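Local coordinates for protein butyrophilin subfamily 1 member A1 (Bos taurus, PDB 4HH8) that probably serves in milk-fat droplet secretion and inhibits the proliferation of activated T cells, as a membrane protein of the immunoglobulin superfamily, here represented by its two extracellular domains, at residues W163-S177 / R189-V202. The protein carries 1 engineered substitution. Sequence-based numbering, arbitrary orientation.
Sequences WQTHRGEEFPSMSES and RASVIIRDSSMKNV. Unlike the reference sequence in segment 163-177: Gln164 (reference Arg).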
ATOM      1  N   TRP A 163      -6.496  17.418  13.374  1.00 32.71           N
ATOM      2  CA  TRP A 163      -7.608  18.083  14.043  1.00 34.42           C
ATOM      3  C   TRP A 163      -7.768  19.490  13.505  1.00 36.45           C
ATOM      4  O   TRP A 163      -6.785  20.186  13.317  1.00 36.47           O
ATOM      5  CB  TRP A 163      -7.364  18.195  15.545  1.00 32.49           C
ATOM      6  CG  TRP A 163      -7.196  16.896  16.225  1.00 31.05           C
ATOM      7  CD1 TRP A 163      -6.029  16.180  16.366  1.00 30.02           C
ATOM      8  CD2 TRP A 163      -8.215  16.135  16.851  1.00 28.82           C
ATOM      9  NE1 TRP A 163      -6.263  15.033  17.061  1.00 28.61           N
ATOM     10  CE2 TRP A 163      -7.605  14.971  17.364  1.00 28.54           C
ATOM     11  CE3 TRP A 163      -9.597  16.335  17.062  1.00 29.52           C
ATOM     12  CZ2 TRP A 163      -8.310  14.019  18.091  1.00 24.24           C
ATOM     13  CZ3 TRP A 163     -10.312  15.365  17.790  1.00 27.14           C
ATOM     14  CH2 TRP A 163      -9.655  14.217  18.280  1.00 26.85           C
ATOM     15  N   GLN A 164      -9.009  19.922  13.338  1.00 39.13           N
ATOM     16  CA  GLN A 164      -9.309  21.245  12.814  1.00 42.24           C
ATOM     17  C   GLN A 164     -10.448  21.883  13.557  1.00 44.28           C
ATOM     18  O   GLN A 164     -11.398  21.190  13.923  1.00 43.69           O
ATOM     19  CB  GLN A 164      -9.719  21.124  11.352  1.00 42.34           C
ATOM     20  CG  GLN A 164      -8.626  21.358  10.378  1.00 43.79           C
ATOM     21  CD  GLN A 164      -9.183  21.429   8.984  1.00 46.56           C
ATOM     22  OE1 GLN A 164      -9.732  20.447   8.477  1.00 49.46           O
ATOM     23  NE2 GLN A 164      -9.082  22.595   8.362  1.00 45.86           N
ATOM     24  N   THR A 165     -10.360  23.201  13.775  1.00 47.86           N
ATOM     25  CA  THR A 165     -11.505  23.990  14.288  1.00 51.27           C
ATOM     26  C   THR A 165     -12.483  24.135  13.138  1.00 53.26           C
ATOM     27  O   THR A 165     -12.154  23.773  11.999  1.00 53.26           O
ATOM     28  CB  THR A 165     -11.110  25.424  14.845  1.00 51.57           C
ATOM     29  OG1 THR A 165     -10.947  26.372  13.776  1.00 52.98           O
ATOM     30  CG2 THR A 165      -9.828  25.386  15.674  1.00 51.59           C
ATOM     31  N   HIS A 166     -13.684  24.650  13.417  1.00 56.48           N
ATOM     32  CA  HIS A 166     -14.669  24.904  12.336  1.00 58.42           C
ATOM     33  C   HIS A 166     -14.146  25.954  11.330  1.00 59.11           C
ATOM     34  O   HIS A 166     -14.447  25.893  10.126  1.00 59.26           O
ATOM     35  CB  HIS A 166     -16.048  25.282  12.912  1.00 59.39           C
ATOM     36  CG  HIS A 166     -17.174  25.219  11.909  1.00 62.84           C
ATOM     37  ND1 HIS A 166     -17.165  24.376  10.811  1.00 64.57           N
ATOM     38  CD2 HIS A 166     -18.356  25.884  11.858  1.00 65.15           C
ATOM     39  CE1 HIS A 166     -18.280  24.538  10.121  1.00 65.82           C
ATOM     40  NE2 HIS A 166     -19.020  25.448  10.732  1.00 67.14           N
ATOM     41  N   ARG A 167     -13.323  26.882  11.826  1.00 59.56           N
ATOM     42  CA  ARG A 167     -12.631  27.868  10.981  1.00 59.92           C
ATOM     43  C   ARG A 167     -11.586  27.302  10.001  1.00 59.17           C
ATOM     44  O   ARG A 167     -11.269  27.942   8.984  1.00 59.72           O
ATOM     45  CB  ARG A 167     -11.970  28.943  11.856  1.00 60.95           C
ATOM     46  CG  ARG A 167     -12.844  30.167  12.108  1.00 64.06           C
ATOM     47  CD  ARG A 167     -12.431  30.916  13.379  1.00 68.82           C
ATOM     48  NE  ARG A 167     -13.545  31.720  13.894  1.00 72.19           N
ATOM     49  CZ  ARG A 167     -13.466  32.591  14.899  1.00 74.95           C
ATOM     50  NH1 ARG A 167     -12.313  32.798  15.532  1.00 75.64           N
ATOM     51  NH2 ARG A 167     -14.548  33.271  15.275  1.00 76.10           N
ATOM     52  N   GLY A 168     -11.036  26.125  10.305  1.00 57.70           N
ATOM     53  CA  GLY A 168      -9.992  25.527   9.465  1.00 55.38           C
ATOM     54  C   GLY A 168      -8.574  25.559  10.048  1.00 54.49           C
ATOM     55  O   GLY A 168      -7.617  25.106   9.397  1.00 54.59           O
ATOM     56  N   GLU A 169      -8.417  26.095  11.260  1.00 52.39           N
ATOM     57  CA  GLU A 169      -7.109  26.108  11.906  1.00 51.01           C
ATOM     58  C   GLU A 169      -6.768  24.688  12.454  1.00 48.08           C
ATOM     59  O   GLU A 169      -7.390  24.217  13.413  1.00 46.73           O
ATOM     60  CB  GLU A 169      -7.038  27.175  13.029  1.00 51.99           C
ATOM     61  CG  GLU A 169      -7.903  28.456  12.824  1.00 56.92           C
ATOM     62  CD  GLU A 169      -7.229  29.583  11.993  1.00 62.68           C
ATOM     63  OE1 GLU A 169      -6.083  30.004  12.330  1.00 64.69           O
ATOM     64  OE2 GLU A 169      -7.870  30.063  11.015  1.00 63.52           O
ATOM     65  N   GLU A 170      -5.812  24.012  11.815  1.00 45.24           N
ATOM     66  CA  GLU A 170      -5.277  22.746  12.334  1.00 42.43           C
ATOM     67  C   GLU A 170      -4.556  22.896  13.689  1.00 39.54           C
ATOM     68  O   GLU A 170      -3.909  23.903  13.958  1.00 39.04           O
ATOM     69  CB  GLU A 170      -4.366  22.049  11.307  1.00 43.11           C
ATOM     70  CG  GLU A 170      -3.664  20.771  11.883  1.00 47.03           C
ATOM     71  CD  GLU A 170      -2.761  20.025  10.904  1.00 53.09           C
ATOM     72  OE1 GLU A 170      -2.165  20.669  10.004  1.00 58.14           O
ATOM     73  OE2 GLU A 170      -2.640  18.784  11.042  1.00 53.08           O
ATOM     74  N   PHE A 171      -4.709  21.904  14.558  1.00 36.46           N
ATOM     75  CA  PHE A 171      -3.921  21.833  15.761  1.00 33.59           C
ATOM     76  C   PHE A 171      -3.555  20.370  16.008  1.00 32.97           C
ATOM     77  O   PHE A 171      -4.216  19.481  15.467  1.00 33.71           O
ATOM     78  CB  PHE A 171      -4.646  22.486  16.934  1.00 33.68           C
ATOM     79  CG  PHE A 171      -5.971  21.884  17.245  1.00 32.32           C
ATOM     80  CD1 PHE A 171      -6.084  20.884  18.188  1.00 30.91           C
ATOM     81  CD2 PHE A 171      -7.104  22.332  16.616  1.00 32.02           C
ATOM     82  CE1 PHE A 171      -7.308  20.327  18.485  1.00 31.23           C
ATOM     83  CE2 PHE A 171      -8.331  21.799  16.913  1.00 33.83           C
ATOM     84  CZ  PHE A 171      -8.429  20.787  17.867  1.00 33.05           C
ATOM     85  N   PRO A 172      -2.452  20.105  16.742  1.00 31.13           N
ATOM     86  CA  PRO A 172      -1.983  18.727  16.858  1.00 29.88           C
ATOM     87  C   PRO A 172      -2.744  17.877  17.885  1.00 28.56           C
ATOM     88  O   PRO A 172      -3.478  18.435  18.690  1.00 28.36           O
ATOM     89  CB  PRO A 172      -0.526  18.886  17.295  1.00 28.48           C
ATOM     90  CG  PRO A 172      -0.460  20.207  17.878  1.00 30.87           C
ATOM     91  CD  PRO A 172      -1.395  21.061  17.110  1.00 31.46           C
ATOM     92  N   SER A 173      -2.555  16.550  17.860  1.00 26.51           N
ATOM     93  CA  SER A 173      -3.016  15.696  18.971  1.00 26.67           C
ATOM     94  C   SER A 173      -2.224  15.969  20.254  1.00 26.44           C
ATOM     95  O   SER A 173      -1.136  16.530  20.232  1.00 25.37           O
ATOM     96  CB  SER A 173      -2.898  14.200  18.612  1.00 26.04           C
ATOM     97  OG  SER A 173      -3.462  13.935  17.325  1.00 26.60           O
HETATM   98  N   MSE A 174      -2.779  15.541  21.380  1.00 27.76           N
HETATM   99  CA  MSE A 174      -2.024  15.379  22.627  1.00 27.41           C
HETATM  100  C   MSE A 174      -1.201  14.128  22.509  1.00 26.26           C
HETATM  101  O   MSE A 174       0.039  14.161  22.630  1.00 24.68           O
HETATM  102  CB  MSE A 174      -2.970  15.236  23.803  1.00 28.45           C
HETATM  103  CG  MSE A 174      -3.175  16.561  24.548  1.00 38.51           C
HETATM  104 SE   MSE A 174      -1.541  17.126  25.525  1.00 46.07          SE
HETATM  105  CE  MSE A 174      -1.956  16.070  27.162  1.00 49.28           C
ATOM    106  N   SER A 175      -1.894  13.015  22.285  1.00 25.45           N
ATOM    107  CA  SER A 175      -1.239  11.744  22.183  1.00 26.73           C
ATOM    108  C   SER A 175      -1.771  10.978  20.971  1.00 25.69           C
ATOM    109  O   SER A 175      -2.866  11.216  20.558  1.00 25.52           O
ATOM    110  CB  SER A 175      -1.475  10.932  23.448  1.00 27.08           C
ATOM    111  OG  SER A 175      -2.833  10.513  23.508  1.00 31.88           O
ATOM    112  N   GLU A 176      -1.006  10.037  20.440  1.00 25.08           N
ATOM    113  CA  GLU A 176      -1.530   9.179  19.416  1.00 25.78           C
ATOM    114  C   GLU A 176      -0.978   7.801  19.577  1.00 25.58           C
ATOM    115  O   GLU A 176       0.156   7.639  20.024  1.00 24.28           O
ATOM    116  CB  GLU A 176      -1.136   9.614  17.997  1.00 26.06           C
ATOM    117  CG  GLU A 176      -1.171  11.083  17.727  1.00 26.49           C
ATOM    118  CD  GLU A 176      -1.040  11.406  16.246  1.00 29.50           C
ATOM    119  OE1 GLU A 176      -0.306  10.699  15.489  1.00 32.36           O
ATOM    120  OE2 GLU A 176      -1.683  12.382  15.847  1.00 28.33           O
ATOM    121  N   SER A 177      -1.750   6.851  19.050  1.00 25.24           N
ATOM    122  CA  SER A 177      -1.415   5.433  18.996  1.00 26.75           C
ATOM    123  C   SER A 177      -1.802   4.798  17.697  1.00 25.76           C
ATOM    124  O   SER A 177      -2.901   5.035  17.221  1.00 24.40           O
ATOM    125  CB  SER A 177      -2.279   4.682  20.030  1.00 27.29           C
ATOM    126  OG  SER A 177      -1.427   4.385  21.057  1.00 32.15           O
ATOM    127  N   ARG A 189      -5.631   5.735  17.279  1.00 27.08           N
ATOM    128  CA  ARG A 189      -6.307   6.449  18.350  1.00 29.91           C
ATOM    129  C   ARG A 189      -5.594   7.800  18.546  1.00 28.67           C
ATOM    130  O   ARG A 189      -4.389   7.850  18.651  1.00 28.72           O
ATOM    131  CB  ARG A 189      -6.209   5.645  19.652  1.00 30.81           C
ATOM    132  CG  ARG A 189      -7.249   4.569  19.816  1.00 39.34           C
ATOM    133  CD  ARG A 189      -7.499   4.294  21.331  1.00 49.03           C
ATOM    134  NE  ARG A 189      -7.845   2.889  21.587  1.00 57.39           N
ATOM    135  CZ  ARG A 189      -7.726   2.271  22.771  1.00 61.79           C
ATOM    136  NH1 ARG A 189      -7.282   2.932  23.846  1.00 62.64           N
ATOM    137  NH2 ARG A 189      -8.047   0.979  22.885  1.00 62.15           N
ATOM    138  N   ALA A 190      -6.328   8.888  18.634  1.00 28.51           N
ATOM    139  CA  ALA A 190      -5.693  10.140  18.965  1.00 27.87           C
ATOM    140  C   ALA A 190      -6.545  10.946  19.922  1.00 28.44           C
ATOM    141  O   ALA A 190      -7.752  10.996  19.771  1.00 28.26           O
ATOM    142  CB  ALA A 190      -5.423  10.919  17.710  1.00 27.02           C
ATOM    143  N   SER A 191      -5.892  11.615  20.862  1.00 29.51           N
ATOM    144  CA  SER A 191      -6.558  12.391  21.890  1.00 31.51           C
ATOM    145  C   SER A 191      -6.108  13.805  21.909  1.00 31.95           C
ATOM    146  O   SER A 191      -4.941  14.084  21.660  1.00 32.58           O
ATOM    147  CB  SER A 191      -6.299  11.831  23.277  1.00 30.60           C
ATOM    148  OG  SER A 191      -7.207  10.767  23.442  1.00 37.40           O
ATOM    149  N   VAL A 192      -7.030  14.685  22.273  1.00 32.44           N
ATOM    150  CA  VAL A 192      -6.753  16.085  22.329  1.00 34.49           C
ATOM    151  C   VAL A 192      -7.511  16.616  23.564  1.00 37.19           C
ATOM    152  O   VAL A 192      -8.512  16.021  24.009  1.00 38.04           O
ATOM    153  CB  VAL A 192      -7.156  16.679  20.964  1.00 33.82           C
ATOM    154  CG1 VAL A 192      -8.636  17.098  20.879  1.00 33.04           C
ATOM    155  CG2 VAL A 192      -6.203  17.651  20.468  1.00 34.14           C
ATOM    156  N   ILE A 193      -7.012  17.683  24.164  1.00 39.18           N
ATOM    157  CA  ILE A 193      -7.764  18.349  25.232  1.00 41.08           C
ATOM    158  C   ILE A 193      -8.215  19.713  24.696  1.00 42.79           C
ATOM    159  O   ILE A 193      -7.393  20.509  24.276  1.00 41.46           O
ATOM    160  CB  ILE A 193      -6.940  18.442  26.528  1.00 40.75           C
ATOM    161  CG1 ILE A 193      -6.646  17.018  27.046  1.00 40.24           C
ATOM    162  CG2 ILE A 193      -7.701  19.237  27.576  1.00 41.09           C
ATOM    163  CD1 ILE A 193      -5.715  16.955  28.228  1.00 42.96           C
ATOM    164  N   ILE A 194      -9.528  19.940  24.644  1.00 46.11           N
ATOM    165  CA  ILE A 194     -10.079  21.230  24.212  1.00 49.61           C
ATOM    166  C   ILE A 194     -10.075  22.221  25.373  1.00 52.88           C
ATOM    167  O   ILE A 194     -10.733  21.977  26.390  1.00 53.04           O
ATOM    168  CB  ILE A 194     -11.522  21.089  23.660  1.00 49.49           C
ATOM    169  CG1 ILE A 194     -11.590  20.039  22.547  1.00 48.04           C
ATOM    170  CG2 ILE A 194     -12.062  22.449  23.195  1.00 48.85           C
ATOM    171  CD1 ILE A 194     -10.659  20.276  21.352  1.00 45.86           C
ATOM    172  N   ARG A 195      -9.298  23.305  25.247  1.00 57.03           N
ATOM    173  CA  ARG A 195      -9.305  24.392  26.259  1.00 61.28           C
ATOM    174  C   ARG A 195      -9.873  25.673  25.651  1.00 63.59           C
ATOM    175  O   ARG A 195      -9.146  26.456  25.036  1.00 64.64           O
ATOM    176  CB  ARG A 195      -7.906  24.655  26.844  1.00 61.28           C
ATOM    177  CG  ARG A 195      -7.325  23.505  27.668  1.00 62.68           C
ATOM    178  CD  ARG A 195      -5.805  23.633  27.739  1.00 63.34           C
ATOM    179  NE  ARG A 195      -5.109  22.405  28.140  1.00 63.32           N
ATOM    180  CZ  ARG A 195      -4.592  21.527  27.282  1.00 61.23           C
ATOM    181  NH1 ARG A 195      -4.731  21.718  25.972  1.00 60.49           N
ATOM    182  NH2 ARG A 195      -3.951  20.464  27.730  1.00 57.94           N
ATOM    183  N   ASP A 196     -11.181  25.860  25.805  1.00 66.49           N
ATOM    184  CA  ASP A 196     -11.912  26.952  25.147  1.00 69.03           C
ATOM    185  C   ASP A 196     -13.383  26.971  25.614  1.00 70.27           C
ATOM    186  O   ASP A 196     -13.884  25.999  26.203  1.00 70.44           O
ATOM    187  CB  ASP A 196     -11.843  26.800  23.609  1.00 69.13           C
ATOM    188  CG  ASP A 196     -11.713  28.146  22.875  1.00 70.86           C
ATOM    189  OD1 ASP A 196     -10.746  28.309  22.093  1.00 71.61           O
ATOM    190  OD2 ASP A 196     -12.572  29.038  23.069  1.00 72.06           O
ATOM    191  N   SER A 197     -14.058  28.092  25.371  1.00 71.58           N
ATOM    192  CA  SER A 197     -15.515  28.111  25.370  1.00 72.59           C
ATOM    193  C   SER A 197     -15.912  28.104  23.901  1.00 72.91           C
ATOM    194  O   SER A 197     -16.770  27.319  23.478  1.00 73.24           O
ATOM    195  CB  SER A 197     -16.065  29.372  26.056  1.00 72.70           C
ATOM    196  OG  SER A 197     -15.492  29.573  27.341  1.00 73.63           O
ATOM    197  N   SER A 198     -15.216  28.950  23.134  1.00 73.23           N
ATOM    198  CA  SER A 198     -15.624  29.376  21.793  1.00 73.46           C
ATOM    199  C   SER A 198     -15.458  28.353  20.682  1.00 73.51           C
ATOM    200  O   SER A 198     -15.891  28.596  19.546  1.00 73.69           O
ATOM    201  CB  SER A 198     -14.917  30.683  21.409  1.00 73.63           C
ATOM    202  OG  SER A 198     -15.628  31.808  21.904  1.00 74.09           O
HETATM  203  N   MSE A 199     -14.854  27.209  20.987  1.00 73.25           N
HETATM  204  CA  MSE A 199     -14.770  26.160  19.975  1.00 73.07           C
HETATM  205  C   MSE A 199     -16.148  25.519  19.756  1.00 71.42           C
HETATM  206  O   MSE A 199     -16.637  24.759  20.589  1.00 71.69           O
HETATM  207  CB  MSE A 199     -13.689  25.136  20.320  1.00 73.86           C
HETATM  208  CG  MSE A 199     -12.926  24.658  19.099  1.00 78.18           C
HETATM  209 SE   MSE A 199     -10.999  24.498  19.457  1.00 90.50          SE
HETATM  210  CE  MSE A 199     -10.466  26.391  19.279  1.00 87.60           C
ATOM    211  N   LYS A 200     -16.766  25.874  18.633  1.00 69.46           N
ATOM    212  CA  LYS A 200     -18.127  25.479  18.282  1.00 67.48           C
ATOM    213  C   LYS A 200     -18.138  23.974  17.962  1.00 65.37           C
ATOM    214  O   LYS A 200     -18.745  23.171  18.682  1.00 65.15           O
ATOM    215  CB  LYS A 200     -18.577  26.309  17.053  1.00 67.97           C
ATOM    216  CG  LYS A 200     -20.048  26.781  17.002  1.00 70.24           C
ATOM    217  CD  LYS A 200     -20.964  25.814  16.211  1.00 73.56           C
ATOM    218  CE  LYS A 200     -22.024  26.543  15.356  1.00 74.44           C
ATOM    219  NZ  LYS A 200     -23.022  27.332  16.157  1.00 74.61           N
ATOM    220  N   ASN A 201     -17.452  23.631  16.871  1.00 62.33           N
ATOM    221  CA  ASN A 201     -17.233  22.273  16.400  1.00 59.25           C
ATOM    222  C   ASN A 201     -15.742  22.006  16.308  1.00 56.37           C
ATOM    223  O   ASN A 201     -14.942  22.933  16.122  1.00 55.40           O
ATOM    224  CB  ASN A 201     -17.750  22.105  14.978  1.00 59.90           C
ATOM    225  CG  ASN A 201     -19.224  22.344  14.857  1.00 62.64           C
ATOM    226  OD1 ASN A 201     -20.031  21.737  15.578  1.00 64.93           O
ATOM    227  ND2 ASN A 201     -19.602  23.228  13.921  1.00 63.62           N
ATOM    228  N   VAL A 202     -15.387  20.729  16.415  1.00 52.38           N
ATOM    229  CA  VAL A 202     -14.059  20.259  16.069  1.00 48.53           C
ATOM    230  C   VAL A 202     -14.173  19.054  15.159  1.00 45.68           C
ATOM    231  O   VAL A 202     -15.010  18.177  15.390  1.00 45.05           O
ATOM    232  CB  VAL A 202     -13.292  19.820  17.298  1.00 48.79           C
ATOM    233  CG1 VAL A 202     -11.995  19.134  16.882  1.00 47.58           C
ATOM    234  CG2 VAL A 202     -13.009  21.003  18.181  1.00 48.93           C
TER
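Trp163 packs against Val192 across the interior of the membrane-proximal immunoglobulin domain, a beta sandwich in which strands 160-165 and 201-208 belong to one sheet and strands 175-180 and 186-194 to the other. The apolar evidence is clearest at the indole: Val192 CG1 lies 3.8 Å from the centroid of its six-membered ring and only 7° off the normal, a CH-pi contact over one face. At the ring edge Trp163 CE3 meets Val202 CG1 at 3.7 Å, while outside the two segments Cys150 and Cys204, which form the domain's disulfide, also touch this side chain. The other methyl of Val192, CG2, comes in the plane of the Phe171 ring to the edge at CE1, 3.5 Å away. Phe171 CG sits between its backbone N and carbonyl carbon (chi1 59°), which lays one face of the phenyl ring against Trp163 CB, 3.6 Å above its plane and offset toward the rim.

The backbone bonds join strands 175-180 and 186-194 as an antiparallel hairpin. Ser177 and Arg189 exchange two bonds, Ser177 N to Arg189 O and Arg189 N to Ser177 O. At the other end a classic beta bulge sets Met174 and Ser175 opposite Ser191, whose carbonyl O accepts from both: Met174 N at 2.6 Å in the carbonyl plane, and Ser175 N at 3.3 Å, tilted from it.

Polar side chains link the indole to the edge strand. Trp163 NE1 gives its hydrogen to Ser173 OG in the ring plane at 3.0 Å. A phenylalanine in place of Trp163 would probably keep part of the contact with Val192 but leave Ser173 OG without its indole donor. That hydroxyl donates in turn to the anti lone pair of Glu176 OE2, 2.8 Å from Ser173 OG.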